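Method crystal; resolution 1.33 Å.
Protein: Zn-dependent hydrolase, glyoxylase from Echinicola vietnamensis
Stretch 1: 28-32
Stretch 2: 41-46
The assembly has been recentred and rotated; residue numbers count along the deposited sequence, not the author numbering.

Stretch 1 28-32: DKLII
Stretch 2 41-46: VHVSFL

In an antiparallel pair of strands, a hydrogen-bonded residue pair is flanked by non-hydrogen-bonded positions where CA-H...O contacts and side chains meet. The contact between residues 28-32 and 41-46 of this hydrolase illustrates the principle: the strand axes approach to 4.6 Å, their directions differ by 164°, and 362 Å² is buried.

Stretch 1 enters from a loop. Asp 28 makes no contact, and Lys 29 (-116/-15, chi1 and chi2 both m) points its CA-to-CB bond away from the partner. Lys 29 contributes its carbonyl instead, with O lying 3.6 Å from Ser 44 CA and near the plane of the Phe 45 ring at its edge.

At Leu 30 (-149/134) the chain is extended. Its CA sits 4.9 Å from Ser 44 CA and 3.3 Å from Val 43 O, a CA-H...O contact. With chi1 t and chi2 p, CD1 comes within 4.3 Å of Ser 44 CB.

Ile 31 (-124/138) is the centre of the register. Ile 31 N donates to Val 43 O at 2.9 Å and 165°, and Val 43 N returns a bond to Ile 31 O at 2.7 Å and 154°, closing a reciprocal ring across a CA-CA distance of 5.1 Å. Ile 31 O also receives the CA-H of His 42 CA at 3.4 Å. Ile 31 (m, t) and Val 43 (t) share a face, their CB atoms 4.4 Å apart; Ile 31 CD1 reaches Phe 45 CZ at 4.1 Å, as Phe 45 (chi1 -58°, chi2 89°) brings its ring edge nearer.

Ile 32 (-123/127; m, t) returns to the face of Leu 30, Ser 44 and His 42. Its CA lies 4.4 Å from His 42 CA and 3.3 Å from Val 41 O, while CG1 packs 4.2 Å from His 42 CB. The His 42 ring (chi1 66°, chi2 86°) leads away, its NE2 hydrogen-bonded elsewhere in the structure.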

ATOM      1  N   ASP A  28      -8.410  -4.580  18.362  1.00 38.53           N
ATOM      2  CA  ASP A  28      -7.756  -3.441  18.987  1.00 42.35           C
ATOM      3  C   ASP A  28      -6.676  -2.846  18.098  1.00 40.73           C
ATOM      4  O   ASP A  28      -6.424  -1.637  18.147  1.00 42.17           O
ATOM      5  CB  ASP A  28      -7.143  -3.886  20.331  1.00 48.27           C
ATOM      6  CG  ASP A  28      -6.486  -5.294  20.271  1.00 54.65           C
ATOM      7  OD1 ASP A  28      -7.185  -6.279  19.933  1.00 56.62           O
ATOM      8  OD2 ASP A  28      -5.278  -5.421  20.598  1.00 57.29           O
ATOM      9  N   LYS A  29      -6.048  -3.666  17.265  1.00 35.41           N
ATOM     10  CA  LYS A  29      -4.836  -3.273  16.582  1.00 34.48           C
ATOM     11  C   LYS A  29      -4.988  -3.217  15.072  1.00 29.49           C
ATOM     12  O   LYS A  29      -4.123  -2.640  14.397  1.00 29.25           O
ATOM     13  CB  LYS A  29      -3.737  -4.288  16.912  1.00 38.33           C
ATOM     14  CG  LYS A  29      -3.387  -4.481  18.361  1.00 42.65           C
ATOM     15  CD  LYS A  29      -3.045  -3.164  19.021  1.00 45.79           C
ATOM     16  CE  LYS A  29      -1.872  -3.283  19.996  1.00 48.97           C
ATOM     17  NZ  LYS A  29      -0.971  -2.085  19.927  1.00 50.17           N
ATOM     18  N   LEU A  30      -6.044  -3.809  14.529  1.00 26.31           N
ATOM     19  CA  LEU A  30      -6.167  -3.944  13.082  1.00 25.75           C
ATOM     20  C   LEU A  30      -7.623  -3.917  12.651  1.00 26.43           C
ATOM     21  O   LEU A  30      -8.455  -4.606  13.242  1.00 27.12           O
ATOM     22  CB  LEU A  30      -5.554  -5.274  12.626  1.00 26.34           C
ATOM     23  CG  LEU A  30      -5.474  -5.523  11.122  1.00 26.59           C
ATOM     24  CD1 LEU A  30      -4.367  -4.673  10.542  1.00 27.34           C
ATOM     25  CD2 LEU A  30      -5.183  -6.990  10.860  1.00 27.74           C
ATOM     26  N   ILE A  31      -7.919  -3.141  11.609  1.00 23.99           N
ATOM     27  CA  ILE A  31      -9.238  -3.118  10.994  1.00 23.03           C
ATOM     28  C   ILE A  31      -9.058  -3.443   9.523  1.00 21.27           C
ATOM     29  O   ILE A  31      -8.114  -2.962   8.888  1.00 23.37           O
ATOM     30  CB  ILE A  31      -9.948  -1.768  11.198  1.00 27.76           C
ATOM     31  CG1 ILE A  31     -10.192  -1.531  12.696  1.00 30.43           C
ATOM     32  CG2 ILE A  31     -11.268  -1.758  10.416  1.00 29.21           C
ATOM     33  CD1 ILE A  31     -10.530  -0.082  13.030  1.00 34.66           C
ATOM     34  N   ILE A  32      -9.945  -4.274   8.988  1.00 21.71           N
ATOM     35  CA  ILE A  32      -9.981  -4.551   7.554  1.00 20.94           C
ATOM     36  C   ILE A  32     -11.357  -4.208   7.018  1.00 22.02           C
ATOM     37  O   ILE A  32     -12.364  -4.718   7.507  1.00 23.14           O
ATOM     38  CB  ILE A  32      -9.625  -6.010   7.223  1.00 21.70           C
ATOM     39  CG1 ILE A  32      -8.291  -6.382   7.864  1.00 22.22           C
ATOM     40  CG2 ILE A  32      -9.546  -6.193   5.687  1.00 21.11           C
ATOM     41  CD1 ILE A  32      -7.917  -7.850   7.727  1.00 23.86           C
ATOM     42  N   VAL A  41      -9.021  -2.448   2.493  1.00 17.03           N
ATOM     43  CA  VAL A  41      -8.003  -1.656   3.172  1.00 17.98           C
ATOM     44  C   VAL A  41      -7.730  -2.296   4.528  1.00 18.24           C
ATOM     45  O   VAL A  41      -8.669  -2.628   5.262  1.00 19.00           O
ATOM     46  CB  VAL A  41      -8.440  -0.191   3.326  1.00 18.41           C
ATOM     47  CG1 VAL A  41      -7.374   0.603   4.019  1.00 18.28           C
ATOM     48  CG2 VAL A  41      -8.800   0.411   1.973  1.00 19.70           C
ATOM     49  N   HIS A  42      -6.461  -2.539   4.840  1.00 17.60           N
ATOM     50  CA  HIS A  42      -6.084  -2.918   6.193  1.00 17.45           C
ATOM     51  C   HIS A  42      -5.521  -1.691   6.898  1.00 17.59           C
ATOM     52  O   HIS A  42      -4.698  -0.965   6.338  1.00 18.11           O
ATOM     53  CB  HIS A  42      -5.172  -4.139   6.246  1.00 18.28           C
ATOM     54  CG  HIS A  42      -3.803  -3.978   5.662  1.00 17.84           C
ATOM     55  ND1 HIS A  42      -2.745  -3.472   6.393  1.00 17.28           N
ATOM     56  CD2 HIS A  42      -3.274  -4.442   4.505  1.00 16.24           C
ATOM     57  CE1 HIS A  42      -1.637  -3.603   5.695  1.00 18.02           C
ATOM     58  NE2 HIS A  42      -1.941  -4.156   4.532  1.00 15.85           N
ATOM     59  N   VAL A  43      -5.970  -1.467   8.132  1.00 20.14           N
ATOM     60  CA  VAL A  43      -5.646  -0.256   8.881  1.00 20.31           C
ATOM     61  C   VAL A  43      -5.035  -0.672  10.202  1.00 21.42           C
ATOM     62  O   VAL A  43      -5.658  -1.420  10.965  1.00 23.74           O
ATOM     63  CB  VAL A  43      -6.879   0.627   9.119  1.00 20.92           C
ATOM     64  CG1 VAL A  43      -6.466   1.926   9.803  1.00 22.08           C
ATOM     65  CG2 VAL A  43      -7.592   0.944   7.809  1.00 21.45           C
ATOM     66  N   SER A  44      -3.828  -0.185  10.468  1.00 20.72           N
ATOM     67  CA  SER A  44      -3.137  -0.370  11.741  1.00 22.84           C
ATOM     68  C   SER A  44      -2.693   0.997  12.257  1.00 26.86           C
ATOM     69  O   SER A  44      -2.752   2.001  11.546  1.00 27.88           O
ATOM     70  CB  SER A  44      -1.951  -1.322  11.575  1.00 23.90           C
ATOM     71  OG  SER A  44      -1.099  -0.926  10.517  1.00 22.60           O
ATOM     72  N   PHE A  45      -2.292   1.069  13.516  1.00 31.53           N
ATOM     73  CA  PHE A  45      -2.163   2.365  14.168  1.00 38.58           C
ATOM     74  C   PHE A  45      -0.772   2.543  14.742  1.00 45.37           C
ATOM     75  O   PHE A  45      -0.202   1.616  15.319  1.00 46.52           O
ATOM     76  CB  PHE A  45      -3.241   2.528  15.237  1.00 39.10           C
ATOM     77  CG  PHE A  45      -4.627   2.398  14.689  1.00 40.80           C
ATOM     78  CD1 PHE A  45      -5.247   1.159  14.618  1.00 42.49           C
ATOM     79  CD2 PHE A  45      -5.295   3.503  14.209  1.00 42.82           C
ATOM     80  CE1 PHE A  45      -6.519   1.033  14.090  1.00 43.78           C
ATOM     81  CE2 PHE A  45      -6.571   3.384  13.690  1.00 44.76           C
ATOM     82  CZ  PHE A  45      -7.180   2.146  13.629  1.00 45.27           C
ATOM     83  N   LEU A  46      -0.238   3.749  14.558  1.00 50.72           N
ATOM     84  CA  LEU A  46       1.134   4.085  14.903  1.00 57.62           C
ATOM     85  C   LEU A  46       1.105   5.327  15.779  1.00 63.20           C
ATOM     86  O   LEU A  46       0.603   6.373  15.355  1.00 62.90           O
ATOM     87  CB  LEU A  46       1.923   4.370  13.623  1.00 58.05           C
ATOM     88  CG  LEU A  46       3.442   4.476  13.713  1.00 58.13           C
ATOM     89  CD1 LEU A  46       3.995   3.271  14.452  1.00 57.70           C
ATOM     90  CD2 LEU A  46       4.038   4.607  12.315  1.00 58.03           C
TER